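Local coordinates for protein putative exotoxin (superantigen) (Streptococcus pyogenes, PDB 1TY0) that is a superantigen that binds zinc, can use a common surface for T-cell receptor binding and dimerization, and probably acts as a toxin, at residues A[174-179]-A[184-189]. Residues are numbered along the deposited sequence; the frame is centred on the assembly and turned at random.
Sequences LYDATS and SDIFKK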
loop_
_atom_site.group_PDB
_atom_site.type_symbol
_atom_site.label_atom_id
_atom_site.label_comp_id
_atom_site.label_asym_id
_atom_site.label_seq_id
_atom_site.Cartn_x
_atom_site.Cartn_y
_atom_site.Cartn_z
ATOM N N LEU A 174 -18.644 7.481 6.059
ATOM C CA LEU A 174 -17.902 6.358 5.488
ATOM C C LEU A 174 -17.937 6.330 3.965
ATOM O O LEU A 174 -17.202 5.576 3.328
ATOM C CB LEU A 174 -18.445 5.037 6.045
ATOM C CG LEU A 174 -18.044 4.734 7.492
ATOM C CD1 LEU A 174 -18.807 3.515 7.991
ATOM C CD2 LEU A 174 -16.539 4.500 7.570
ATOM N N TYR A 175 -18.791 7.160 3.379
ATOM C CA TYR A 175 -18.912 7.221 1.930
ATOM C C TYR A 175 -18.541 8.629 1.478
ATOM O O TYR A 175 -19.240 9.249 0.678
ATOM C CB TYR A 175 -20.345 6.856 1.529
ATOM C CG TYR A 175 -20.653 5.394 1.785
ATOM C CD1 TYR A 175 -21.093 4.960 3.039
ATOM C CD2 TYR A 175 -20.426 4.438 0.803
ATOM C CE1 TYR A 175 -21.288 3.598 3.304
ATOM C CE2 TYR A 175 -20.622 3.079 1.053
ATOM C CZ TYR A 175 -21.049 2.665 2.301
ATOM O OH TYR A 175 -21.220 1.317 2.541
ATOM N N ASP A 176 -17.414 9.107 1.999
ATOM C CA ASP A 176 -16.918 10.447 1.712
ATOM C C ASP A 176 -16.052 10.596 0.463
ATOM O O ASP A 176 -14.842 10.820 0.554
ATOM C CB ASP A 176 -16.171 10.983 2.941
ATOM C CG ASP A 176 -15.013 10.090 3.371
ATOM O OD1 ASP A 176 -15.113 8.853 3.229
ATOM O OD2 ASP A 176 -14.005 10.635 3.873
ATOM N N ALA A 177 -16.679 10.484 -0.706
ATOM C CA ALA A 177 -15.963 10.644 -1.965
ATOM C C ALA A 177 -16.924 10.847 -3.125
ATOM O O ALA A 177 -18.128 10.625 -2.992
ATOM C CB ALA A 177 -15.089 9.421 -2.240
ATOM N N THR A 178 -16.379 11.293 -4.254
ATOM C CA THR A 178 -17.152 11.463 -5.478
ATOM C C THR A 178 -16.502 10.459 -6.424
ATOM O O THR A 178 -15.476 9.866 -6.091
ATOM C CB THR A 178 -17.011 12.878 -6.091
ATOM O OG1 THR A 178 -15.695 13.038 -6.633
ATOM C CG2 THR A 178 -17.253 13.945 -5.038
ATOM N N SER A 179 -17.085 10.266 -7.599
ATOM C CA SER A 179 -16.536 9.319 -8.555
ATOM C C SER A 179 -15.185 9.765 -9.111
ATOM O O SER A 179 -14.514 8.998 -9.801
ATOM C CB SER A 179 -17.521 9.115 -9.709
ATOM O OG SER A 179 -17.727 10.329 -10.414
ATOM N N SER A 184 -5.484 11.545 -2.474
ATOM C CA SER A 184 -5.172 12.825 -1.853
ATOM C C SER A 184 -6.464 13.510 -1.412
ATOM O O SER A 184 -6.557 14.004 -0.289
ATOM C CB SER A 184 -4.431 13.734 -2.831
ATOM O OG SER A 184 -4.149 14.986 -2.233
ATOM N N ASP A 185 -7.455 13.543 -2.300
ATOM C CA ASP A 185 -8.736 14.178 -1.975
ATOM C C ASP A 185 -9.397 13.534 -0.763
ATOM O O ASP A 185 -9.871 14.232 0.136
ATOM C CB ASP A 185 -9.723 14.084 -3.145
ATOM C CG ASP A 185 -9.274 14.853 -4.368
ATOM O OD1 ASP A 185 -8.622 15.907 -4.216
ATOM O OD2 ASP A 185 -9.600 14.407 -5.484
ATOM N N ILE A 186 -9.426 12.203 -0.750
ATOM C CA ILE A 186 -10.069 11.448 0.324
ATOM C C ILE A 186 -9.321 11.471 1.651
ATOM O O ILE A 186 -9.936 11.475 2.719
ATOM C CB ILE A 186 -10.295 9.976 -0.110
ATOM C CG1 ILE A 186 -11.281 9.934 -1.284
ATOM C CG2 ILE A 186 -10.850 9.153 1.049
ATOM C CD1 ILE A 186 -11.334 8.605 -2.005
ATOM N N PHE A 187 -7.996 11.498 1.589
ATOM C CA PHE A 187 -7.187 11.497 2.803
ATOM C C PHE A 187 -6.943 12.884 3.402
ATOM O O PHE A 187 -6.494 12.992 4.538
ATOM C CB PHE A 187 -5.824 10.834 2.544
ATOM C CG PHE A 187 -5.898 9.399 2.092
ATOM C CD1 PHE A 187 -7.061 8.644 2.247
ATOM C CD2 PHE A 187 -4.773 8.789 1.537
ATOM C CE1 PHE A 187 -7.099 7.302 1.852
ATOM C CE2 PHE A 187 -4.799 7.453 1.140
ATOM C CZ PHE A 187 -5.964 6.707 1.298
ATOM N N LYS A 188 -7.235 13.942 2.652
ATOM C CA LYS A 188 -6.998 15.292 3.153
ATOM C C LYS A 188 -7.657 15.558 4.501
ATOM O O LYS A 188 -7.164 16.362 5.286
ATOM C CB LYS A 188 -7.458 16.335 2.128
ATOM C CG LYS A 188 -6.314 17.179 1.574
ATOM C CD LYS A 188 -6.769 18.066 0.426
ATOM C CE LYS A 188 -5.659 19.003 -0.026
ATOM N NZ LYS A 188 -4.429 18.279 -0.445
ATOM N N LYS A 189 -8.767 14.879 4.772
ATOM C CA LYS A 189 -9.454 15.068 6.047
ATOM C C LYS A 189 -8.527 14.774 7.222
ATOM O O LYS A 189 -8.658 15.375 8.292
ATOM C CB LYS A 189 -10.697 14.167 6.128
ATOM C CG LYS A 189 -10.429 12.677 5.893
ATOM C CD LYS A 189 -11.687 11.843 6.181
ATOM C CE LYS A 189 -11.494 10.365 5.865
ATOM N NZ LYS A 189 -11.561 10.058 4.411
#
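Lys189 sets its CG between its own backbone N and carbonyl carbon (chi1 55°), keeps the chain extended through CD and CE, and bends at the last torsion (chi4 -77°). That bend carries NZ to the carboxylate of Asp176. A similar first torsion in Asp176 (chi1 58°) turns its carboxylate so that OD2 meets Lys189 NZ, and the two side chains cross at about a right angle. Lys189 NZ meets Asp176 OD2 at 2.6 Å in a salt bridge. Asp176 OD2 accepts through its syn lone pair, and Asp176 OD1 stays 3.9 Å from Lys189 NZ. The same ammonium group reaches back to the helix, where Lys189 NZ donates to Ile186 O at 2.7 Å. In this second bond NZ approaches the oxygen off the C=O direction, tilted out of the carbonyl plane. With Tyr18 OH as a further hydrogen-bond partner, NZ is gripped from three residues, which should fix its position well. The other carboxylate oxygen, OD1, forms a salt bridge with Arg139 of helix 131-146. The two basic groups probably stabilise the negative charge of Asp176.

Beside the polar link, Ala177 CB touches Ile186 CD1 at 3.8 Å and lies 4.0 Å from Ile186 CG1. This small apolar patch continues onto helix 5-18, where Ala177 meets Leu14 and Ile186 meets Ala17 and Tyr18. Asp176 is the centre of an inverse gamma turn, closed by a weak bond from Ala177 N to Tyr175 O at 3.2 Å.

The contact ties the loop after strand 168-173 to helix 183-187 and the turn that follows it. Through Arg139 and Tyr18 it also joins helices 131-146 and 5-18. It is local packing, away from the zinc-binding residues, within the C-terminal beta-grasp domain of the staphylococcal/streptococcal toxin fold.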